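Local coordinates for mitotic checkpoint control protein kinase BUB1 (Drosophila melanogaster, PDB 6JKK) that works in the mitotic checkpoint at kinetochores and, through the protein kinase domain crystallised here, phosphorylates CENP-E as microtubule attachment turns from lateral to end-on, at residues A[13-16]-A[17-20]; A[95-98]-A[99-103]; A[253-256]-A[257-261]; A[292-295]-A[296-300]. All blocks are in the same frame, centred on the assembly; numbering follows the deposited sequence. Where two conformers were deposited one is given.

Contact 1 (A[13-16]-A[17-20])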
loop_
_atom_site.group_PDB
_atom_site.type_symbol
_atom_site.label_atom_id
_atom_site.label_comp_id
_atom_site.label_asym_id
_atom_site.label_seq_id
_atom_site.Cartn_x
_atom_site.Cartn_y
_atom_site.Cartn_z
ATOM N N GLU A 13 2.226 23.295 0.820
ATOM C CA GLU A 13 2.832 24.279 1.716
ATOM C C GLU A 13 2.830 23.808 3.167
ATOM O O GLU A 13 3.750 24.112 3.926
ATOM C CB GLU A 13 2.138 25.636 1.593
ATOM C CG GLU A 13 2.228 26.249 0.209
ATOM C CD GLU A 13 1.788 27.695 0.183
ATOM O OE1 GLU A 13 1.198 28.158 1.183
ATOM O OE2 GLU A 13 2.040 28.371 -0.837
ATOM N N LEU A 14 1.791 23.071 3.553
ATOM C CA LEU A 14 1.763 22.436 4.867
ATOM C C LEU A 14 2.915 21.437 4.974
ATOM O O LEU A 14 3.655 21.430 5.961
ATOM C CB LEU A 14 0.429 21.728 5.096
ATOM C CG LEU A 14 0.391 20.712 6.238
ATOM C CD1 LEU A 14 0.392 21.381 7.606
ATOM C CD2 LEU A 14 -0.803 19.780 6.090
ATOM N N ILE A 15 3.066 20.607 3.943
ATOM C CA ILE A 15 4.153 19.630 3.879
ATOM C C ILE A 15 5.532 20.285 4.038
ATOM O O ILE A 15 6.365 19.819 4.822
ATOM C CB ILE A 15 4.122 18.833 2.553
ATOM C CG1 ILE A 15 2.862 17.967 2.465
ATOM C CG2 ILE A 15 5.377 17.981 2.412
ATOM C CD1 ILE A 15 2.583 17.172 3.715
ATOM N N SER A 16 5.771 21.359 3.290
ATOM C CA SER A 16 7.026 22.094 3.405
ATOM C C SER A 16 7.216 22.610 4.823
ATOM O O SER A 16 8.307 22.504 5.391
ATOM C CB SER A 16 7.074 23.251 2.409
ATOM O OG SER A 16 7.090 22.754 1.087
ATOM N N SER A 17 6.145 23.166 5.386
ATOM C CA SER A 17 6.166 23.696 6.748
ATOM C C SER A 17 6.512 22.616 7.767
ATOM O O SER A 17 7.330 22.833 8.663
ATOM C CB SER A 17 4.814 24.325 7.096
ATOM O OG SER A 17 4.581 24.295 8.494
ATOM N N LEU A 18 5.887 21.451 7.620
ATOM C CA LEU A 18 6.099 20.347 8.551
ATOM C C LEU A 18 7.542 19.853 8.514
ATOM O O LEU A 18 8.166 19.655 9.562
ATOM C CB LEU A 18 5.135 19.198 8.248
ATOM C CG LEU A 18 3.653 19.467 8.518
ATOM C CD1 LEU A 18 2.784 18.345 7.977
ATOM C CD2 LEU A 18 3.415 19.662 10.003
ATOM N N LEU A 19 8.063 19.655 7.305
ATOM C CA LEU A 19 9.434 19.180 7.131
ATOM C C LEU A 19 10.436 20.189 7.687
ATOM O O LEU A 19 11.454 19.816 8.283
ATOM C CB LEU A 19 9.723 18.886 5.655
ATOM C CG LEU A 19 8.941 17.703 5.080
ATOM C CD1 LEU A 19 9.291 17.469 3.616
ATOM C CD2 LEU A 19 9.209 16.452 5.906
ATOM N N GLU A 20 10.149 21.472 7.496
ATOM C CA GLU A 20 11.027 22.503 8.035
ATOM C C GLU A 20 10.932 22.570 9.559
ATOM O O GLU A 20 11.922 22.852 10.232
ATOM C CB GLU A 20 10.744 23.864 7.384
ATOM C CG GLU A 20 11.435 24.033 6.031
ATOM C CD GLU A 20 10.711 24.998 5.110
ATOM O OE1 GLU A 20 9.808 25.713 5.592
ATOM O OE2 GLU A 20 11.041 25.035 3.904
HETATM O O HOH W 1 10.556 22.288 3.399
#
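Residues 13-20 run as an unbroken α-helix in which the amide N of Leu18 binds Leu14 O at 2.8 Å and that of Leu19 binds Ile15 O at 3.0 Å, with Ser17 and Glu20 repeating the i to i+4 pattern on Glu13 and Ser16. One turn apart on this scaffold, Leu18 brings its CD1 branch obliquely against CG and CD1 of Leu14. The Leu14 CG-CD1 limb leans along the chain because CG stands opposite the backbone N (chi1 164°), and Leu14 CG then lies 3.8 Å from Leu18 CD1. Ile15 and Leu19 instead lie side by side and point the same way, with Ile15 CG2 and Leu19 CD1 4.1 Å apart, a looser touch. Another flank is polar. Water 1 donates to Ser16 O (3.0 Å) and to Glu20 OE2 (2.8 Å), so this carbonyl takes both an amide and a water, and the water ties the extended Glu20 chain back to the previous turn. Ser16 OG, for its part, is bonded to Val12 O. Ile15 and Leu19 continue onto Trp93 of helix 92-104, whereas Leu14 reaches Phe7 and Leu18 reaches Phe217. With leucines and isoleucine on its packed side and serines and glutamates elsewhere, this is the pattern of an amphipathic helix, here an N-terminal helix laid against the αC helix of a kinase N-lobe.

Contact 2 (A[95-98]-A[99-103])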
loop_
_atom_site.group_PDB
_atom_site.type_symbol
_atom_site.label_atom_id
_atom_site.label_comp_id
_atom_site.label_asym_id
_atom_site.label_seq_id
_atom_site.Cartn_x
_atom_site.Cartn_y
_atom_site.Cartn_z
ATOM N N PHE A 95 10.375 10.290 1.466
ATOM C CA PHE A 95 11.563 9.823 2.172
ATOM C C PHE A 95 11.312 9.938 3.677
ATOM O O PHE A 95 11.591 9.000 4.431
ATOM C CB PHE A 95 12.795 10.640 1.739
ATOM C CG PHE A 95 14.127 10.027 2.120
ATOM C CD1 PHE A 95 14.233 8.683 2.468
ATOM C CD2 PHE A 95 15.281 10.815 2.145
ATOM C CE1 PHE A 95 15.467 8.129 2.824
ATOM C CE2 PHE A 95 16.516 10.275 2.498
ATOM C CZ PHE A 95 16.612 8.934 2.842
ATOM N N TYR A 96 10.749 11.066 4.111
ATOM C CA TYR A 96 10.423 11.256 5.529
ATOM C C TYR A 96 9.514 10.152 6.079
ATOM O O TYR A 96 9.827 9.548 7.105
ATOM C CB TYR A 96 9.773 12.629 5.778
ATOM C CG TYR A 96 9.093 12.710 7.140
ATOM C CD1 TYR A 96 9.834 12.923 8.298
ATOM C CD2 TYR A 96 7.713 12.557 7.265
ATOM C CE1 TYR A 96 9.220 12.976 9.547
ATOM C CE2 TYR A 96 7.086 12.611 8.512
ATOM C CZ TYR A 96 7.846 12.824 9.644
ATOM O OH TYR A 96 7.240 12.886 10.882
ATOM N N ILE A 97 8.394 9.901 5.403
ATOM C CA ILE A 97 7.450 8.879 5.858
ATOM C C ILE A 97 8.129 7.514 5.986
ATOM O O ILE A 97 7.976 6.823 6.997
ATOM C CB ILE A 97 6.226 8.750 4.913
ATOM C CG1 ILE A 97 5.354 10.015 4.958
ATOM C CG2 ILE A 97 5.413 7.495 5.260
ATOM C CD1 ILE A 97 4.759 10.342 6.336
ATOM N N CYS A 98 8.890 7.134 4.965
ATOM C CA CYS A 98 9.539 5.827 4.947
ATOM C C CYS A 98 10.558 5.686 6.059
ATOM O O CYS A 98 10.643 4.641 6.706
ATOM C CB CYS A 98 10.211 5.580 3.601
ATOM S SG CYS A 98 9.038 5.214 2.304
ATOM N N LEU A 99 11.331 6.741 6.287
ATOM C CA LEU A 99 12.286 6.739 7.388
ATOM C C LEU A 99 11.545 6.543 8.716
ATOM O O LEU A 99 11.978 5.757 9.572
ATOM C CB LEU A 99 13.076 8.053 7.400
ATOM C CG LEU A 99 14.103 8.215 6.276
ATOM C CD1 LEU A 99 14.578 9.664 6.169
ATOM C CD2 LEU A 99 15.289 7.283 6.498
ATOM N N GLU A 100 10.426 7.250 8.885
ATOM C CA GLU A 100 9.669 7.183 10.141
ATOM C C GLU A 100 9.065 5.809 10.349
ATOM O O GLU A 100 9.101 5.274 11.455
ATOM C CB GLU A 100 8.569 8.250 10.193
ATOM C CG GLU A 100 9.062 9.632 10.616
ATOM C CD GLU A 100 9.815 9.604 11.936
ATOM O OE1 GLU A 100 9.180 9.367 12.988
ATOM O OE2 GLU A 100 11.043 9.802 11.919
ATOM N N ILE A 101 8.498 5.240 9.288
ATOM C CA ILE A 101 7.942 3.901 9.388
ATOM C C ILE A 101 8.998 2.934 9.928
ATOM O O ILE A 101 8.763 2.205 10.900
ATOM C CB ILE A 101 7.404 3.404 8.032
ATOM C CG1 ILE A 101 6.083 4.102 7.701
ATOM C CG2 ILE A 101 7.171 1.901 8.080
ATOM C CD1 ILE A 101 5.589 3.851 6.288
ATOM N N HIS A 102 10.179 2.949 9.324
ATOM C CA HIS A 102 11.209 2.000 9.731
ATOM C C HIS A 102 11.845 2.372 11.071
ATOM O O HIS A 102 12.437 1.531 11.744
ATOM C CB HIS A 102 12.228 1.781 8.601
ATOM C CG HIS A 102 11.669 0.979 7.466
ATOM N ND1 HIS A 102 11.712 -0.400 7.436
ATOM C CD2 HIS A 102 11.001 1.358 6.349
ATOM C CE1 HIS A 102 11.110 -0.834 6.341
ATOM N NE2 HIS A 102 10.673 0.213 5.663
ATOM N N SER A 103 11.669 3.623 11.480
ATOM C CA SER A 103 12.122 4.046 12.797
ATOM C C SER A 103 11.148 3.563 13.885
ATOM O O SER A 103 11.554 3.271 15.023
ATOM C CB SER A 103 12.241 5.571 12.821
ATOM O OG SER A 103 12.945 6.017 13.961
HETATM O O HOH W 2 12.232 10.996 9.035
#
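A chi1 of -165° swings the Phe95 ring along the helix toward Leu99, while Leu99, turned the other way about its first torsion, sends CD1 back over that ring. The result is a CH-pi contact, with Leu99 CD1 3.8 Å from the Phe95 centroid and only 11° off the ring normal. Leu99 CG also touches the ring rim, 3.7 Å from Phe95 CE1. Replacing Phe95 by an alanine would probably leave Leu99 CD1 without the face it rests on and open a gap toward Tyr129 and Ile28, which the ring also meets. Next along the helix, Glu100 bends at its second torsion and lays CG over a face of Tyr96, 3.5 Å from Tyr96 CE1; its carboxylate is nearly parallel to the ring, the planes 13° apart. Ile97 CG2 and Ile101 CD1 pack at 3.8 Å on a further flank. Beneath these pairs the backbone bonds are regular, Ile101 N reaching Ile97 O at 2.8 Å. In this helix, the αC helix of the kinase fold, Cys98 and Ile101 touch Phe208 of the DFG motif, consistent with a place for Cys98 in the regulatory spine. Carbon groups, a methyl on Phe95 and a methylene on Tyr96, thus cover the ring faces, while the polar ends bond elsewhere: Glu100 OE1 in a salt bridge with Arg104, Tyr96 OH to Asp213.

Contact 3 (A[253-256]-A[257-261])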
loop_
_atom_site.group_PDB
_atom_site.type_symbol
_atom_site.label_atom_id
_atom_site.label_comp_id
_atom_site.label_asym_id
_atom_site.label_seq_id
_atom_site.Cartn_x
_atom_site.Cartn_y
_atom_site.Cartn_z
ATOM N N VAL A 253 -10.889 -2.171 1.547
ATOM C CA VAL A 253 -12.062 -2.815 0.957
ATOM C C VAL A 253 -11.974 -2.815 -0.560
ATOM O O VAL A 253 -12.276 -3.822 -1.208
ATOM C CB VAL A 253 -13.375 -2.141 1.402
ATOM C CG1 VAL A 253 -14.566 -2.759 0.691
ATOM C CG2 VAL A 253 -13.551 -2.283 2.891
ATOM N N SER A 254 -11.553 -1.686 -1.127
ATOM C CA SER A 254 -11.463 -1.567 -2.575
ATOM C C SER A 254 -10.524 -2.640 -3.128
ATOM O O SER A 254 -10.787 -3.213 -4.185
ATOM C CB SER A 254 -10.998 -0.165 -2.984
ATOM O OG SER A 254 -9.584 -0.095 -3.040
ATOM N N VAL A 255 -9.446 -2.932 -2.401
ATOM C CA VAL A 255 -8.504 -3.968 -2.832
ATOM C C VAL A 255 -9.120 -5.366 -2.709
ATOM O O VAL A 255 -8.986 -6.196 -3.612
ATOM C CB VAL A 255 -7.185 -3.922 -2.037
ATOM C CG1 VAL A 255 -6.251 -5.026 -2.512
ATOM C CG2 VAL A 255 -6.509 -2.575 -2.208
ATOM N N MET A 256 -9.784 -5.628 -1.588
ATOM C CA MET A 256 -10.461 -6.909 -1.400
ATOM C C MET A 256 -11.487 -7.117 -2.508
ATOM O O MET A 256 -11.643 -8.225 -3.016
ATOM C CB MET A 256 -11.155 -6.974 -0.035
ATOM C CG MET A 256 -10.233 -6.834 1.165
ATOM S SD MET A 256 -11.231 -6.922 2.664
ATOM C CE MET A 256 -9.961 -6.651 3.913
ATOM N N HIS A 257 -12.170 -6.040 -2.890
ATOM C CA HIS A 257 -13.193 -6.094 -3.936
ATOM C C HIS A 257 -12.616 -6.478 -5.301
ATOM O O HIS A 257 -13.215 -7.268 -6.040
ATOM C CB HIS A 257 -13.918 -4.744 -4.025
ATOM C CG HIS A 257 -15.129 -4.755 -4.904
ATOM N ND1 HIS A 257 -15.053 -4.695 -6.279
ATOM C CD2 HIS A 257 -16.449 -4.799 -4.603
ATOM C CE1 HIS A 257 -16.273 -4.716 -6.788
ATOM N NE2 HIS A 257 -17.139 -4.779 -5.792
ATOM N N VAL A 258 -11.464 -5.907 -5.642
ATOM C CA VAL A 258 -10.818 -6.213 -6.923
ATOM C C VAL A 258 -10.373 -7.674 -6.965
ATOM O O VAL A 258 -10.508 -8.345 -7.993
ATOM C CB VAL A 258 -9.614 -5.278 -7.192
ATOM C CG1 VAL A 258 -8.916 -5.657 -8.485
ATOM C CG2 VAL A 258 -10.078 -3.846 -7.276
ATOM N N LEU A 259 -9.853 -8.166 -5.839
ATOM C CA LEU A 259 -9.373 -9.538 -5.750
ATOM C C LEU A 259 -10.530 -10.523 -5.882
ATOM O O LEU A 259 -10.447 -11.499 -6.629
ATOM C CB LEU A 259 -8.643 -9.762 -4.419
ATOM C CG LEU A 259 -7.397 -8.910 -4.158
ATOM C CD1 LEU A 259 -6.763 -9.266 -2.821
ATOM C CD2 LEU A 259 -6.399 -9.097 -5.271
ATOM N N LEU A 260 -11.608 -10.262 -5.147
ATOM C CA LEU A 260 -12.777 -11.145 -5.139
ATOM C C LEU A 260 -13.524 -11.182 -6.473
ATOM O O LEU A 260 -13.972 -12.248 -6.921
ATOM C CB LEU A 260 -13.755 -10.714 -4.040
ATOM C CG LEU A 260 -13.596 -11.228 -2.611
ATOM C CD1 LEU A 260 -14.654 -10.629 -1.704
ATOM C CD2 LEU A 260 -13.677 -12.747 -2.579
ATOM N N PHE A 261 -13.672 -10.017 -7.098
ATOM C CA PHE A 261 -14.619 -9.872 -8.195
ATOM C C PHE A 261 -13.985 -9.558 -9.551
ATOM O O PHE A 261 -14.650 -9.651 -10.585
ATOM C CB PHE A 261 -15.689 -8.827 -7.832
ATOM C CG PHE A 261 -16.474 -9.169 -6.589
ATOM C CD1 PHE A 261 -17.186 -10.364 -6.510
ATOM C CD2 PHE A 261 -16.510 -8.294 -5.511
ATOM C CE1 PHE A 261 -17.911 -10.687 -5.369
ATOM C CE2 PHE A 261 -17.230 -8.604 -4.368
ATOM C CZ PHE A 261 -17.931 -9.803 -4.293
#
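The imidazole of His257 carries Phe261 CD2 over the centre of one face, 3.5 Å above its plane, and His257 CG in turn lies at the edge of the Phe261 ring, in that ring's plane. Over the centre of one Phe261 face sits Leu260 CB, 3.9 Å above it. With chi1 at -171° the His257 ring is carried along the helix toward Phe261. Both imidazole nitrogens have partners: ND1 is bonded to Arg263 O, and NE2 makes a weak bond to Thr280 OG1. The backbone of His257 returns to the preceding turn, its N 2.8 Å from Val253 O. These residues close helix 246-261, which corresponds to the αF helix at the centre of the kinase C-lobe, and its apolar side chains leave in several directions. Leu259 packs its CG at 3.2 Å on Val255 O, and its CD1 lies 4.3 Å from Val255 CG1; both residues then press on Met166 of helix 156-175 and Leu139 of helix 139-150. Val258 places CG2 at 3.2 Å from Ser254 O and continues onto Tyr264. Met256, extended beyond CG, reaches Ser163. Ser254 OG is bonded to Gly251 O within the same helix.

Contact 4 (A[292-295]-A[296-300])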
loop_
_atom_site.group_PDB
_atom_site.type_symbol
_atom_site.label_atom_id
_atom_site.label_comp_id
_atom_site.label_asym_id
_atom_site.label_seq_id
_atom_site.Cartn_x
_atom_site.Cartn_y
_atom_site.Cartn_z
ATOM N N GLU A 292 -19.698 -9.732 4.022
ATOM C CA GLU A 292 -20.581 -8.602 4.301
ATOM C C GLU A 292 -20.227 -7.925 5.634
ATOM O O GLU A 292 -20.235 -6.695 5.720
ATOM C CB GLU A 292 -22.055 -9.013 4.221
ATOM C CG GLU A 292 -22.511 -9.306 2.786
ATOM C CD GLU A 292 -23.981 -9.664 2.674
ATOM O OE1 GLU A 292 -24.606 -9.966 3.712
ATOM O OE2 GLU A 292 -24.507 -9.650 1.539
ATOM N N ASN A 293 -19.892 -8.722 6.652
ATOM C CA ASN A 293 -19.374 -8.187 7.913
ATOM C C ASN A 293 -18.137 -7.323 7.687
ATOM O O ASN A 293 -18.060 -6.185 8.153
ATOM C CB ASN A 293 -19.012 -9.318 8.891
ATOM C CG ASN A 293 -20.210 -9.847 9.670
ATOM O OD1 ASN A 293 -21.306 -9.284 9.625
ATOM N ND2 ASN A 293 -19.994 -10.934 10.409
ATOM N N ILE A 294 -17.157 -7.886 6.985
ATOM C CA ILE A 294 -15.900 -7.199 6.726
ATOM C C ILE A 294 -16.107 -5.884 5.971
ATOM O O ILE A 294 -15.597 -4.842 6.386
ATOM C CB ILE A 294 -14.918 -8.106 5.949
ATOM C CG1 ILE A 294 -14.556 -9.337 6.786
ATOM C CG2 ILE A 294 -13.654 -7.329 5.567
ATOM C CD1 ILE A 294 -13.868 -10.438 5.987
ATOM N N PHE A 295 -16.863 -5.934 4.879
ATOM C CA PHE A 295 -17.111 -4.746 4.068
ATOM C C PHE A 295 -17.874 -3.687 4.867
ATOM O O PHE A 295 -17.512 -2.507 4.853
ATOM C CB PHE A 295 -17.887 -5.106 2.794
ATOM C CG PHE A 295 -17.133 -6.006 1.842
ATOM C CD1 PHE A 295 -15.784 -6.283 2.030
ATOM C CD2 PHE A 295 -17.789 -6.571 0.750
ATOM C CE1 PHE A 295 -15.097 -7.111 1.149
ATOM C CE2 PHE A 295 -17.115 -7.399 -0.133
ATOM C CZ PHE A 295 -15.767 -7.668 0.066
ATOM N N ARG A 296 -18.919 -4.111 5.573
ATOM C CA ARG A 296 -19.750 -3.176 6.331
ATOM C C ARG A 296 -18.968 -2.505 7.456
ATOM O O ARG A 296 -19.102 -1.301 7.690
ATOM C CB ARG A 296 -20.987 -3.876 6.896
ATOM C CG ARG A 296 -22.003 -2.919 7.505
ATOM C CD ARG A 296 -23.222 -3.643 8.070
ATOM N NE ARG A 296 -23.338 -5.026 7.613
ATOM C CZ ARG A 296 -22.964 -6.084 8.331
ATOM N NH1 ARG A 296 -22.445 -5.922 9.540
ATOM N NH2 ARG A 296 -23.105 -7.304 7.838
ATOM N N THR A 297 -18.146 -3.292 8.142
ATOM C CA THR A 297 -17.374 -2.801 9.278
ATOM C C THR A 297 -16.315 -1.797 8.835
ATOM O O THR A 297 -16.077 -0.783 9.502
ATOM C CB THR A 297 -16.699 -3.966 10.010
ATOM O OG1 THR A 297 -17.706 -4.861 10.498
ATOM C CG2 THR A 297 -15.870 -3.470 11.176
ATOM N N LEU A 298 -15.675 -2.082 7.707
ATOM C CA LEU A 298 -14.589 -1.231 7.233
ATOM C C LEU A 298 -15.095 0.017 6.510
ATOM O O LEU A 298 -14.393 1.027 6.456
ATOM C CB LEU A 298 -13.637 -2.023 6.335
ATOM C CG LEU A 298 -12.757 -3.096 6.984
ATOM C CD1 LEU A 298 -12.082 -3.967 5.927
ATOM C CD2 LEU A 298 -11.711 -2.457 7.875
ATOM N N LEU A 299 -16.306 -0.052 5.959
ATOM C CA LEU A 299 -16.872 1.081 5.223
ATOM C C LEU A 299 -17.699 2.021 6.094
ATOM O O LEU A 299 -17.851 3.204 5.776
ATOM C CB LEU A 299 -17.747 0.591 4.067
ATOM C CG LEU A 299 -17.045 0.002 2.848
ATOM C CD1 LEU A 299 -18.057 -0.503 1.840
ATOM C CD2 LEU A 299 -16.156 1.053 2.219
ATOM N N ASN A 300 -18.252 1.496 7.180
ATOM C CA ASN A 300 -19.188 2.272 7.977
ATOM C C ASN A 300 -18.690 2.459 9.396
ATOM O O ASN A 300 -18.974 1.643 10.277
ATOM C CB ASN A 300 -20.563 1.609 7.964
ATOM C CG ASN A 300 -21.136 1.491 6.561
ATOM O OD1 ASN A 300 -21.862 2.373 6.101
ATOM N ND2 ASN A 300 -20.810 0.402 5.876
HETATM O O HOH W 3 -24.775 -9.700 6.284
#
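Asn293 O is gripped twice by Thr297, whose OG1 donates to it at 2.7 Å and whose amide N donates at 2.9 Å. The two donors come from opposite faces of the carbonyl plane, OG1 standing well above it, and the hydroxyl can fold back because OG1 sits beside the backbone N (chi1 -61°). The Asn293 side chain makes a second link: Arg296 NH2 donates to Asn293 OD1 at 3.2 Å, on a lone pair in the carbonyl plane, with an N-H...O angle of 153°. OD1 meets the guanidinium at its edge, near its plane, although the amide and guanidinium planes are 87° apart. Glu292 O lies over one guanidinium face, 3.5 Å above the plane and toward its rim. Water 3 donates to Glu292 OE1 at 2.6 Å and weakly accepts from Arg296 NH2, thus relaying between opposite charges that do not touch. A methionine in place of Arg296 would probably leave Asn293 OD1 without this donor, and water 3, still bonded to Glu292, without its weak link to the guanidinium. Where the helix ends, Arg296 O takes two bonds from Asn300, from its backbone N and from ND2, the latter in the carbonyl plane. On the buried side Ile294 CG2 and Leu298 CD1 pack at 3.7 Å, side by side. Ile294 and Phe295 rest on Met256 and Leu260 of helix 246-261, while Leu298 also meets Leu310 and Leu313 of helix 310-322. The arrangement is that of a C-lobe helix, probably αH, packed between two others.

How the contacts relate
The four contacts follow in series along the chain, each within one helix. Contacts 1 and 2, centres 16 Å apart, join the N-terminal helix 12-21 to helix 92-104 in the N-lobe, where Leu19 CD2 meets Tyr96 CB at 3.9 Å. Contacts 3 and 4, centres 13 Å apart, pair helices 246-261 and 288-299 in the C-lobe: Val253 CG2 lies 3.5 Å from Leu298 CB and Leu260 CD1 lies 3.6 Å from Phe295 CZ. The pairs do not touch; contacts 2 and 3 are about 28 Å apart between centres, on opposite sides of the chain's centre. The contacts thus sample one helix-helix packing in each lobe: an added N-terminal helix on αC, and αF against probable αH.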